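Local coordinates for protein endoglucanase (Clostridium thermocellum, PDB 2YIK) that probably hydrolyses internal beta-1,4-glucosidic bonds of cellulose, as a family 9 glycoside hydrolase of the endoglucanase type, at residues L299-A302 and F303-Y306; F343-R346 and Y347-A350. One frame throughout, in Å; residues are numbered along the deposited sequence.

Contacts 1 and 2 are successive turns on two neighbouring helices, 296-305 and 342-350, their centres about 9 Å apart at the periphery of the catalytic domain. A salt bridge joins them, with Asp300 OD1 2.9 Å from Arg346 NH2. Where the first helix ends, Tyr306 O lies 2.6 Å from Tyr347 OH, a probable hydrogen bond. Between these polar links Phe303 packs on the second helix, with its CE2 3.4 Å from Phe343 O. Contact 2 supplies Glu344 to a calcium ion about 8 Å from the side chain of Phe303. Both contacts lie away from His451, the predicted active-site residue.

Contact 1 of 2, residues L299-A302 and F303-Y306; sequences LDEA and FKYY
With CG trans to its backbone N (chi1 -166°), Leu299 runs its branched end along the helix and lays it over one face of the Phe303 ring, one turn further on. Leu299 CG sits off-centre above that face, 3.7 Å from Phe303 CZ, in a CH-pi contact; CD1 spreads over the CZ-CE1 side, while CD2 reaches past the rim by CE2. The same ring face also has Leu299 O over it near Phe303 CG, while this oxygen accepts the backbone bond from Phe303 N at 2.9 Å. Glu301 is bent at CG (chi2 -57°), which swings its carboxylate forward, alongside the chains of Lys304 and Tyr305. Lys304 NZ reaches Glu301 OE2 on its syn side, somewhat out of the carboxylate plane, and closes a salt bridge of 3.1 Å. Glu301 OE1 turns to the edge of the Tyr305 ring, with carboxylate and ring planes 66° apart. A water bridges the two side chains, donating to Glu301 OE1 at 2.8 Å and lying 2.8 Å from Tyr305 OH. Tyr282 OH is a further partner of OE1; with Lys304 on OE2, both oxygens are held. All this belongs to the last turns of helix 296-305, one of the many helices in this family 9 catalytic domain, whose core fold is an (alpha/alpha)6 barrel. Helical geometry stops at Tyr306, where the N still bonds to Ala302 O at 2.9 Å; Tyr305 N makes a weak bond to the same oxygen. Ala302 packs on Ala286 of helix 279-293, and the Tyr306 ring leans on helix 322-336. Phe303 meets the ring of Tyr347 edge-to-face.

Contact 2 of 2, residues F343-R346 and Y347-A350; sequences FEDR and YKRA. With CA (calcium ion), chain B.
The guanidinium group of Arg349 lies flat over Asp345 O, the carbonyl oxygen one turn earlier, which faces the centre of the plane with Arg349 CZ 3.6 Å away. Arg346 N lies over the same face, close to Arg349 NH2. This end of the group extends past the oxygen, bringing Arg349 NH2 to 3.8 Å from Arg346 CG. The Arg346 guanidinium has nearly the same tilt, the two planes differing by 12°, but the groups are well separated, and Arg346 reaches out instead to Glu296 of the adjacent helix. Besides lying under the Arg349 plane, Asp345 O takes the backbone bond from Arg349 N at 3.1 Å. A third flat group, the carboxylate of Glu344, is bidentate on a calcium ion, with Glu344 OE1 and OE2 each 2.7 Å from the metal. A turn at CG (chi2 81°) carries this carboxylate outward, away from the following turn of the helix. A water at 2.6 Å from the calcium and ligands from Asn333, Ser340 and Asp337, whose OD2 also accepts from Phe343 N, complete the site, which ties the start of helix 342-350 to the end of helix 322-336 and the link between them. Lys348 and Asp345 run side by side, and Lys348 NZ forms a salt bridge with Asp345 OD1 at 3.2 Å, its hydrogen bond weak. The same NZ donates to the backbone oxygens of Gln355 and Glu357, which probably hold the buried ammonium group more firmly. In Tyr347 CG is trans to N (chi1 170°), which sets its ring against Phe303 and Tyr306.

Contact 1 of 2, residues L299-A302 and F303-Y306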
loop_
_atom_site.group_PDB
_atom_site.type_symbol
_atom_site.label_atom_id
_atom_site.label_comp_id
_atom_site.label_asym_id
_atom_site.label_seq_id
_atom_site.Cartn_x
_atom_site.Cartn_y
_atom_site.Cartn_z
ATOM N N LEU A 299 1.669 17.713 13.865
ATOM C CA LEU A 299 0.876 18.565 12.996
ATOM C C LEU A 299 1.759 19.695 12.474
ATOM O O LEU A 299 1.616 20.119 11.323
ATOM C CB LEU A 299 -0.324 19.143 13.744
ATOM C CG LEU A 299 -1.388 19.773 12.836
ATOM C CD1 LEU A 299 -1.983 18.710 11.893
ATOM C CD2 LEU A 299 -2.480 20.395 13.707
ATOM N N ASP A 300 2.677 20.174 13.318
ATOM C CA ASP A 300 3.592 21.243 12.921
ATOM C C ASP A 300 4.523 20.750 11.816
ATOM O O ASP A 300 4.878 21.502 10.910
ATOM C CB ASP A 300 4.452 21.717 14.101
ATOM C CG ASP A 300 3.673 22.543 15.108
ATOM O OD1 ASP A 300 2.655 23.155 14.730
ATOM O OD2 ASP A 300 4.094 22.597 16.284
ATOM N N GLU A 301 4.936 19.489 11.904
ATOM C CA GLU A 301 5.810 18.932 10.884
ATOM C C GLU A 301 5.031 18.748 9.584
ATOM O O GLU A 301 5.564 18.977 8.499
ATOM C CB GLU A 301 6.399 17.596 11.343
ATOM C CG GLU A 301 7.526 17.744 12.363
ATOM C CD GLU A 301 8.668 18.599 11.842
ATOM O OE1 GLU A 301 9.341 18.198 10.868
ATOM O OE2 GLU A 301 8.887 19.688 12.403
ATOM N N ALA A 302 3.768 18.344 9.695
ATOM C CA ALA A 302 2.944 18.155 8.510
ATOM C C ALA A 302 2.732 19.496 7.812
ATOM O O ALA A 302 2.884 19.604 6.596
ATOM C CB ALA A 302 1.606 17.537 8.884
ATOM N N PHE A 303 2.400 20.519 8.591
ATOM C CA PHE A 303 2.164 21.844 8.038
ATOM C C PHE A 303 3.412 22.455 7.415
ATOM O O PHE A 303 3.315 23.215 6.461
ATOM C CB PHE A 303 1.609 22.792 9.111
ATOM C CG PHE A 303 0.175 22.509 9.502
ATOM C CD1 PHE A 303 -0.612 21.629 8.760
ATOM C CD2 PHE A 303 -0.401 23.162 10.589
ATOM C CE1 PHE A 303 -1.953 21.404 9.087
ATOM C CE2 PHE A 303 -1.740 22.948 10.926
ATOM C CZ PHE A 303 -2.519 22.066 10.174
ATOM N N LYS A 304 4.580 22.111 7.946
ATOM C CA LYS A 304 5.844 22.634 7.430
ATOM C C LYS A 304 6.131 22.199 5.985
ATOM O O LYS A 304 6.682 22.966 5.199
ATOM C CB LYS A 304 7.000 22.185 8.337
ATOM C CG LYS A 304 8.374 22.779 7.999
ATOM C CD LYS A 304 9.441 22.396 9.051
ATOM C CE LYS A 304 9.019 22.818 10.467
ATOM N NZ LYS A 304 10.023 22.474 11.548
ATOM N N TYR A 305 5.738 20.982 5.625
ATOM C CA TYR A 305 6.024 20.483 4.287
ATOM C C TYR A 305 4.825 20.216 3.381
ATOM O O TYR A 305 5.003 19.944 2.199
ATOM C CB TYR A 305 6.873 19.213 4.395
ATOM C CG TYR A 305 8.186 19.419 5.123
ATOM C CD1 TYR A 305 9.265 20.052 4.500
ATOM C CD2 TYR A 305 8.345 18.992 6.443
ATOM C CE1 TYR A 305 10.474 20.254 5.175
ATOM C CE2 TYR A 305 9.545 19.186 7.128
ATOM C CZ TYR A 305 10.606 19.817 6.490
ATOM O OH TYR A 305 11.794 20.006 7.162
ATOM N N TYR A 306 3.616 20.305 3.925
ATOM C CA TYR A 306 2.406 20.059 3.147
ATOM C C TYR A 306 2.236 20.981 1.937
ATOM O O TYR A 306 2.176 22.204 2.072
ATOM C CB TYR A 306 1.169 20.162 4.048
ATOM C CG TYR A 306 -0.160 19.935 3.341
ATOM C CD1 TYR A 306 -0.332 18.867 2.455
ATOM C CD2 TYR A 306 -1.260 20.764 3.589
ATOM C CE1 TYR A 306 -1.567 18.629 1.833
ATOM C CE2 TYR A 306 -2.502 20.535 2.973
ATOM C CZ TYR A 306 -2.646 19.465 2.094
ATOM O OH TYR A 306 -3.853 19.235 1.458
HETATM O O HOH W 1 11.677 19.505 9.952
#

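Contact 2 of 2, residues F343-R346 and Y347-A350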
loop_
_atom_site.group_PDB
_atom_site.type_symbol
_atom_site.label_atom_id
_atom_site.label_comp_id
_atom_site.label_asym_id
_atom_site.label_seq_id
_atom_site.Cartn_x
_atom_site.Cartn_y
_atom_site.Cartn_z
ATOM N N PHE A 343 -6.174 25.839 12.758
ATOM C CA PHE A 343 -5.324 24.953 11.963
ATOM C C PHE A 343 -4.984 25.586 10.613
ATOM O O PHE A 343 -3.846 25.515 10.156
ATOM C CB PHE A 343 -6.009 23.594 11.745
ATOM C CG PHE A 343 -6.014 22.692 12.964
ATOM C CD1 PHE A 343 -5.708 23.186 14.234
ATOM C CD2 PHE A 343 -6.368 21.347 12.838
ATOM C CE1 PHE A 343 -5.759 22.351 15.362
ATOM C CE2 PHE A 343 -6.422 20.504 13.955
ATOM C CZ PHE A 343 -6.117 21.006 15.219
ATOM N N GLU A 344 -5.973 26.208 9.978
ATOM C CA GLU A 344 -5.745 26.845 8.687
ATOM C C GLU A 344 -4.708 27.962 8.796
ATOM O O GLU A 344 -3.794 28.058 7.975
ATOM C CB GLU A 344 -7.046 27.427 8.115
ATOM C CG GLU A 344 -8.066 26.396 7.669
ATOM C CD GLU A 344 -8.860 25.848 8.824
ATOM O OE1 GLU A 344 -8.519 26.172 9.985
ATOM O OE2 GLU A 344 -9.816 25.090 8.572
ATOM N N ASP A 345 -4.855 28.809 9.809
ATOM C CA ASP A 345 -3.924 29.908 9.991
ATOM C C ASP A 345 -2.541 29.431 10.407
ATOM O O ASP A 345 -1.542 30.052 10.048
ATOM C CB ASP A 345 -4.483 30.916 10.997
ATOM C CG ASP A 345 -5.703 31.636 10.463
ATOM O OD1 ASP A 345 -5.904 31.617 9.226
ATOM O OD2 ASP A 345 -6.456 32.229 11.270
ATOM N N ARG A 346 -2.481 28.335 11.157
ATOM C CA ARG A 346 -1.196 27.771 11.569
ATOM C C ARG A 346 -0.508 27.220 10.322
ATOM O O ARG A 346 0.706 27.376 10.138
ATOM C CB ARG A 346 -1.395 26.644 12.592
ATOM C CG ARG A 346 -1.536 27.111 14.050
ATOM C CD ARG A 346 -1.915 25.948 14.973
ATOM N NE ARG A 346 -0.901 24.891 15.023
ATOM C CZ ARG A 346 -1.101 23.685 15.554
ATOM N NH1 ARG A 346 -2.278 23.378 16.082
ATOM N NH2 ARG A 346 -0.124 22.781 15.557
ATOM N N TYR A 347 -1.284 26.575 9.457
ATOM C CA TYR A 347 -0.714 26.028 8.234
ATOM C C TYR A 347 -0.174 27.141 7.327
ATOM O O TYR A 347 0.905 27.007 6.745
ATOM C CB TYR A 347 -1.742 25.189 7.472
ATOM C CG TYR A 347 -1.243 24.813 6.093
ATOM C CD1 TYR A 347 -0.062 24.087 5.933
ATOM C CD2 TYR A 347 -1.901 25.264 4.948
ATOM C CE1 TYR A 347 0.458 23.825 4.666
ATOM C CE2 TYR A 347 -1.391 25.008 3.676
ATOM C CZ TYR A 347 -0.209 24.290 3.544
ATOM O OH TYR A 347 0.304 24.057 2.292
ATOM N N LYS A 348 -0.917 28.236 7.202
ATOM C CA LYS A 348 -0.459 29.346 6.371
ATOM C C LYS A 348 0.860 29.902 6.905
ATOM O O LYS A 348 1.783 30.173 6.134
ATOM C CB LYS A 348 -1.508 30.452 6.323
ATOM C CG LYS A 348 -2.754 30.075 5.550
ATOM C CD LYS A 348 -3.770 31.201 5.585
ATOM C CE LYS A 348 -5.093 30.722 6.135
ATOM N NZ LYS A 348 -6.153 31.756 6.078
ATOM N N ARG A 349 0.948 30.065 8.222
ATOM C CA ARG A 349 2.169 30.579 8.835
ATOM C C ARG A 349 3.326 29.619 8.588
ATOM O O ARG A 349 4.441 30.041 8.297
ATOM C CB ARG A 349 1.980 30.784 10.350
ATOM C CG ARG A 349 1.350 32.128 10.740
ATOM C CD ARG A 349 1.409 32.365 12.259
ATOM N NE ARG A 349 0.477 31.505 12.988
ATOM C CZ ARG A 349 -0.825 31.754 13.124
ATOM N NH1 ARG A 349 -1.356 32.860 12.608
ATOM N NH2 ARG A 349 -1.592 30.909 13.796
ATOM N N ALA A 350 3.045 28.324 8.684
ATOM C CA ALA A 350 4.057 27.285 8.500
ATOM C C ALA A 350 4.593 27.120 7.077
ATOM O O ALA A 350 5.753 26.770 6.887
ATOM C CB ALA A 350 3.504 25.948 8.990
HETATM CA CA CA B . -10.418 24.728 11.164
HETATM O O HOH W 2 -12.677 24.407 9.848
#